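Local coordinates for beta-glucosidase (Chaetomella raphigera, PDB 6JXG), which probably hydrolyses terminal, non-reducing beta-D-glucosyl residues with release of beta-D-glucose, as a secreted glycoside hydrolase of family 3 in cellulose degradation, at residues S80-S85 with R651-I656; G628-Q633 with V697-R702. All coordinates share one frame; numbering follows the deposited sequence.

Interaction 1: residues S80-S85 with R651-I656; sequences STWDIS and RGFDKI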
loop_
_atom_site.group_PDB
_atom_site.type_symbol
_atom_site.label_atom_id
_atom_site.label_comp_id
_atom_site.label_asym_id
_atom_site.label_seq_id
_atom_site.Cartn_x
_atom_site.Cartn_y
_atom_site.Cartn_z
ATOM N N SER A 80 5.953 -4.868 3.286
ATOM C CA SER A 80 6.810 -6.038 3.425
ATOM C C SER A 80 7.949 -5.911 4.429
ATOM O O SER A 80 8.544 -6.928 4.840
ATOM C CB SER A 80 7.374 -6.538 2.084
ATOM O OG SER A 80 6.317 -6.816 1.126
ATOM N N THR A 81 8.259 -4.656 4.822
ATOM C CA THR A 81 9.231 -4.435 5.885
ATOM C C THR A 81 8.718 -4.727 7.231
ATOM O O THR A 81 9.536 -4.903 8.133
ATOM C CB THR A 81 9.696 -2.957 5.954
ATOM O OG1 THR A 81 8.595 -2.155 6.462
ATOM C CG2 THR A 81 10.173 -2.526 4.577
ATOM N N TRP A 82 7.380 -4.689 7.387
ATOM C CA TRP A 82 6.682 -4.830 8.652
ATOM C C TRP A 82 7.304 -3.894 9.737
ATOM O O TRP A 82 7.374 -4.252 10.921
ATOM C CB TRP A 82 6.706 -6.271 9.160
ATOM C CG TRP A 82 5.959 -7.221 8.339
ATOM C CD1 TRP A 82 6.263 -7.608 7.060
ATOM C CD2 TRP A 82 4.812 -8.009 8.732
ATOM N NE1 TRP A 82 5.323 -8.524 6.600
ATOM C CE2 TRP A 82 4.429 -8.796 7.596
ATOM C CE3 TRP A 82 4.057 -8.114 9.903
ATOM C CZ2 TRP A 82 3.352 -9.671 7.613
ATOM C CZ3 TRP A 82 2.986 -9.016 9.921
ATOM C CH2 TRP A 82 2.655 -9.774 8.773
ATOM N N ASP A 83 7.825 -2.744 9.279
ATOM C CA ASP A 83 8.644 -1.838 10.148
ATOM C C ASP A 83 7.961 -0.470 10.246
ATOM O O ASP A 83 8.084 0.312 9.351
ATOM C CB ASP A 83 10.073 -1.760 9.621
ATOM C CG ASP A 83 10.980 -0.963 10.555
ATOM O OD1 ASP A 83 10.415 -0.199 11.369
ATOM O OD2 ASP A 83 12.184 -1.203 10.513
ATOM N N ILE A 84 7.151 -0.235 11.292
ATOM C CA ILE A 84 6.416 1.023 11.346
ATOM C C ILE A 84 7.260 2.293 11.304
ATOM O O ILE A 84 6.771 3.338 10.895
ATOM C CB ILE A 84 5.446 1.102 12.554
ATOM C CG1 ILE A 84 6.187 0.965 13.874
ATOM C CG2 ILE A 84 4.331 0.132 12.314
ATOM C CD1 ILE A 84 5.338 0.979 15.138
ATOM N N SER A 85 8.508 2.185 11.748
ATOM C CA SER A 85 9.432 3.285 11.715
ATOM C C SER A 85 9.813 3.637 10.297
ATOM O O SER A 85 9.833 4.817 9.938
ATOM C CB SER A 85 10.654 2.988 12.523
ATOM O OG SER A 85 11.426 4.195 12.592
ATOM N N ARG A 651 -3.200 -9.431 14.642
ATOM C CA ARG A 651 -3.521 -8.276 15.493
ATOM C C ARG A 651 -2.340 -7.628 16.185
ATOM O O ARG A 651 -2.508 -6.752 17.087
ATOM C CB ARG A 651 -4.635 -8.648 16.512
ATOM C CG ARG A 651 -5.951 -9.079 15.903
ATOM C CD ARG A 651 -6.664 -7.976 15.122
ATOM N NE ARG A 651 -8.072 -8.227 14.905
ATOM C CZ ARG A 651 -8.711 -8.219 13.743
ATOM N NH1 ARG A 651 -8.073 -7.979 12.588
ATOM N NH2 ARG A 651 -9.991 -8.453 13.725
ATOM N N GLY A 652 -1.138 -7.969 15.750
ATOM C CA GLY A 652 0.060 -7.344 16.313
ATOM C C GLY A 652 1.293 -7.790 15.550
ATOM O O GLY A 652 1.325 -8.885 15.026
ATOM N N PHE A 653 2.280 -6.922 15.478
ATOM C CA PHE A 653 3.582 -7.305 14.973
ATOM C C PHE A 653 4.593 -6.380 15.538
ATOM O O PHE A 653 4.270 -5.209 15.844
ATOM C CB PHE A 653 3.613 -7.327 13.426
ATOM C CG PHE A 653 3.260 -6.010 12.766
ATOM C CD1 PHE A 653 1.943 -5.668 12.526
ATOM C CD2 PHE A 653 4.251 -5.127 12.373
ATOM C CE1 PHE A 653 1.631 -4.452 11.962
ATOM C CE2 PHE A 653 3.970 -3.926 11.758
ATOM C CZ PHE A 653 2.634 -3.584 11.507
ATOM N N ASP A 654 5.812 -6.841 15.671
ATOM C CA ASP A 654 6.873 -6.028 16.286
ATOM C C ASP A 654 8.204 -6.542 15.749
ATOM O O ASP A 654 8.490 -7.720 15.818
ATOM C CB ASP A 654 6.782 -6.154 17.832
ATOM C CG ASP A 654 7.700 -5.172 18.576
ATOM O OD1 ASP A 654 8.177 -4.186 17.908
ATOM O OD2 ASP A 654 7.952 -5.407 19.796
ATOM N N LYS A 655 9.050 -5.662 15.216
ATOM C CA LYS A 655 10.250 -6.096 14.539
ATOM C C LYS A 655 11.450 -5.826 15.470
ATOM O O LYS A 655 11.624 -4.677 15.897
ATOM C CB LYS A 655 10.380 -5.337 13.209
ATOM C CG LYS A 655 11.518 -5.851 12.286
ATOM C CD LYS A 655 11.417 -5.293 10.893
ATOM C CE LYS A 655 12.210 -6.106 9.868
ATOM N NZ LYS A 655 12.139 -5.531 8.503
ATOM N N ILE A 656 12.256 -6.838 15.761
ATOM C CA ILE A 656 13.345 -6.703 16.720
ATOM C C ILE A 656 14.658 -7.115 16.121
ATOM O O ILE A 656 14.793 -8.142 15.472
ATOM C CB ILE A 656 13.053 -7.509 18.006
ATOM C CG1 ILE A 656 14.104 -7.277 19.069
ATOM C CG2 ILE A 656 12.851 -8.986 17.739
ATOM C CD1 ILE A 656 13.698 -7.798 20.444
HETATM O O HOH W 1 13.442 -3.019 8.978
#
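Phe653 holds CG in the crowded position between its backbone N and carbonyl carbon (chi1 58°), while Trp82 sets CG anti to its carbonyl carbon (chi1 -66°); together these torsions turn the indole edge onto the phenyl face. The pair is a T-shaped (edge-to-face) stack, the planes at 86°, with Trp82 CE3 3.6 Å from Phe653 CB. At the phenyl edge, near the ring plane, Trp82 O lies 3.5 Å from Phe653 CE2. Ile84 CG2 makes an apolar contact 4.1 Å from Phe653 CE2. Here the loop ahead of helix 84-100, in the family 3 N-terminal domain, meets edge strand 649-658 of a four-stranded antiparallel sheet in the fibronectin type III-like domain. An alanine in place of Phe653 would remove the ring that receives the indole edge and would probably loosen this interdomain seam. Lys655, extended from CB to its ammonium, reaches the loop backbone: NZ donates to Thr81 O at 2.7 Å, in the carbonyl plane on a lone pair. Ser526 also bonds this ammonium, and a water accepts from Lys655 NZ while donating to Asp83 OD2 at 2.7 Å, joining opposite charges that do not touch. Asp83 is the helix N-cap, its OD1 accepting a weak bond from Ser85 N. Thr81 OG1 accepts from Asp83 N in an ST turn and also bonds Thr78; Trp82 NE1 donates to Lys528 O.

Interaction 2: residues G628-Q633 with V697-R702; sequences GAEVAQ and VGASSR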
loop_
_atom_site.group_PDB
_atom_site.type_symbol
_atom_site.label_atom_id
_atom_site.label_comp_id
_atom_site.label_asym_id
_atom_site.label_seq_id
_atom_site.Cartn_x
_atom_site.Cartn_y
_atom_site.Cartn_z
ATOM N N GLY A 628 20.557 -10.320 13.017
ATOM C CA GLY A 628 19.354 -10.301 12.179
ATOM C C GLY A 628 18.206 -9.674 12.887
ATOM O O GLY A 628 18.199 -9.669 14.110
ATOM N N ALA A 629 17.193 -9.231 12.131
ATOM C CA ALA A 629 15.936 -8.779 12.721
ATOM C C ALA A 629 14.835 -9.751 12.443
ATOM O O ALA A 629 14.761 -10.333 11.336
ATOM C CB ALA A 629 15.549 -7.432 12.182
ATOM N N GLU A 630 14.023 -9.976 13.446
ATOM C CA GLU A 630 12.853 -10.851 13.332
ATOM C C GLU A 630 11.563 -10.054 13.469
ATOM O O GLU A 630 11.463 -9.155 14.316
ATOM C CB GLU A 630 12.933 -11.918 14.424
ATOM C CG GLU A 630 11.672 -12.733 14.643
ATOM C CD GLU A 630 11.378 -13.717 13.532
ATOM O OE1 GLU A 630 10.855 -14.842 13.837
ATOM O OE2 GLU A 630 11.617 -13.351 12.366
ATOM N N VAL A 631 10.566 -10.392 12.655
ATOM C CA VAL A 631 9.234 -9.808 12.740
ATOM C C VAL A 631 8.355 -10.790 13.501
ATOM O O VAL A 631 7.885 -11.775 12.948
ATOM C CB VAL A 631 8.612 -9.494 11.339
ATOM C CG1 VAL A 631 7.214 -8.884 11.461
ATOM C CG2 VAL A 631 9.479 -8.557 10.582
ATOM N N ALA A 632 8.225 -10.567 14.821
ATOM C CA ALA A 632 7.286 -11.372 15.618
ATOM C C ALA A 632 5.864 -10.944 15.317
ATOM O O ALA A 632 5.595 -9.761 15.188
ATOM C CB ALA A 632 7.568 -11.210 17.053
ATOM N N GLN A 633 4.954 -11.900 15.269
ATOM C CA GLN A 633 3.575 -11.703 14.836
ATOM C C GLN A 633 2.649 -12.303 15.849
ATOM O O GLN A 633 2.966 -13.381 16.394
ATOM C CB GLN A 633 3.300 -12.335 13.496
ATOM C CG GLN A 633 4.193 -11.738 12.427
ATOM C CD GLN A 633 4.368 -12.607 11.211
ATOM O OE1 GLN A 633 3.420 -13.192 10.708
ATOM N NE2 GLN A 633 5.588 -12.667 10.713
ATOM N N VAL A 697 1.504 -16.605 18.937
ATOM C CA VAL A 697 2.643 -15.735 18.647
ATOM C C VAL A 697 3.678 -16.541 17.895
ATOM O O VAL A 697 4.030 -17.662 18.308
ATOM C CB VAL A 697 3.219 -15.060 19.902
ATOM C CG1 VAL A 697 4.541 -14.323 19.583
ATOM C CG2 VAL A 697 2.187 -14.160 20.516
ATOM N N GLY A 698 4.169 -15.990 16.773
ATOM C CA GLY A 698 5.229 -16.654 16.060
ATOM C C GLY A 698 5.874 -15.872 14.921
ATOM O O GLY A 698 5.766 -14.656 14.872
ATOM N N ALA A 699 6.567 -16.608 14.054
ATOM C CA ALA A 699 7.346 -16.060 12.993
ATOM C C ALA A 699 6.572 -15.893 11.666
ATOM O O ALA A 699 7.107 -15.296 10.740
ATOM C CB ALA A 699 8.560 -16.957 12.811
ATOM N N SER A 700 5.330 -16.356 11.598
ATOM C CA SER A 700 4.506 -16.320 10.405
ATOM C C SER A 700 3.085 -16.704 10.813
ATOM O O SER A 700 2.859 -17.042 11.969
ATOM C CB SER A 700 5.014 -17.240 9.263
ATOM O OG SER A 700 4.489 -18.516 9.387
ATOM N N SER A 701 2.124 -16.581 9.885
ATOM C CA SER A 701 0.795 -17.101 10.099
ATOM C C SER A 701 0.727 -18.590 10.333
ATOM O O SER A 701 -0.323 -19.064 10.742
ATOM C CB SER A 701 -0.207 -16.783 8.940
ATOM O OG SER A 701 0.119 -17.365 7.694
ATOM N N ARG A 702 1.748 -19.340 10.022
ATOM C CA ARG A 702 1.783 -20.775 10.279
ATOM C C ARG A 702 2.922 -21.255 11.168
ATOM O O ARG A 702 2.776 -22.354 11.718
ATOM C CB ARG A 702 1.772 -21.566 8.940
ATOM C CG ARG A 702 0.389 -21.441 8.313
ATOM C CD ARG A 702 0.150 -22.379 7.175
ATOM N NE ARG A 702 -1.162 -22.100 6.632
ATOM C CZ ARG A 702 -2.018 -23.029 6.182
ATOM N NH1 ARG A 702 -1.692 -24.370 6.097
ATOM N NH2 ARG A 702 -3.162 -22.624 5.813
#
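Gln633 and Gly698 form an antiparallel hydrogen-bonded pair between strands 628-637 and 692-698 of the fibronectin type III-like domain. Gln633 N donates to Gly698 O at 2.9 Å, nearly along the C=O axis, and Gly698 N returns a straighter bond to Gln633 O, with an N-H...O angle of 161°. Val697 CA adds a CA-H...O contact to that same oxygen at 3.3 Å. This is the tight part, and a residue without a side chain suits it: Gly698 is stretched to phi -171° and psi -162° just before the chain leaves the strand.

Beyond it the pairing ends, and side chains only pack against the turn at 699-702. Gln633 sets CG anti to its carbonyl carbon and extends its chain along the turn, so that OE1 comes within 3.3 Å of Ser700 CA. Its NE2 lies near Ala699 O at too poor an angle for a bond; the amide is instead held by Gly574 O and, weakly, by Val631 O, with OE1 bonded to Tyr635. Glu630, bent at chi2, brings OE1 to 3.3 Å from Ala699 CB, where a small methyl suits the narrow approach. From Ala629 back to Gly628 the strand makes no contact with 697-702, and at the other end Arg702, partly exposed, turns to a salt bridge with Asp563.

Every touching residue is buried, so the polar groups need partners within the protein. Glu630 has Tyr584 and the ammonium of Lys528, which would probably favour its charged form; Ser700 OG accepts from Arg702 N in an ST turn and meets Glu572. Backbone bonds therefore fix the register, while the side-chain amide and carboxylate tie this inner strand to surrounding loops and strands through Gly574, Tyr584 and Lys528.

Overall arrangement
Interactions 1 and 2 have centres about 9 Å apart and share one antiparallel sheet of the fibronectin type III-like domain, in the order 649-658, 628-637, 692-698, 704-711. Interaction 1 lies on one of its two edge strands, 649-658, which faces the N-terminal domain; interaction 2 joins the two inner strands. Strands 628-637 and 649-658 are neighbours, and Ile656 O lies 2.8 Å from Glu630 N, a probable hydrogen bond. Trp82 CB also packs on Val631 CG1 at 3.5 Å. Along the chain the order is 80-85, 628-633, 651-656, 697-702, so the contacts interleave. The sheet thus links the interdomain seam directly to the interior strand pairing of the fibronectin type III-like domain.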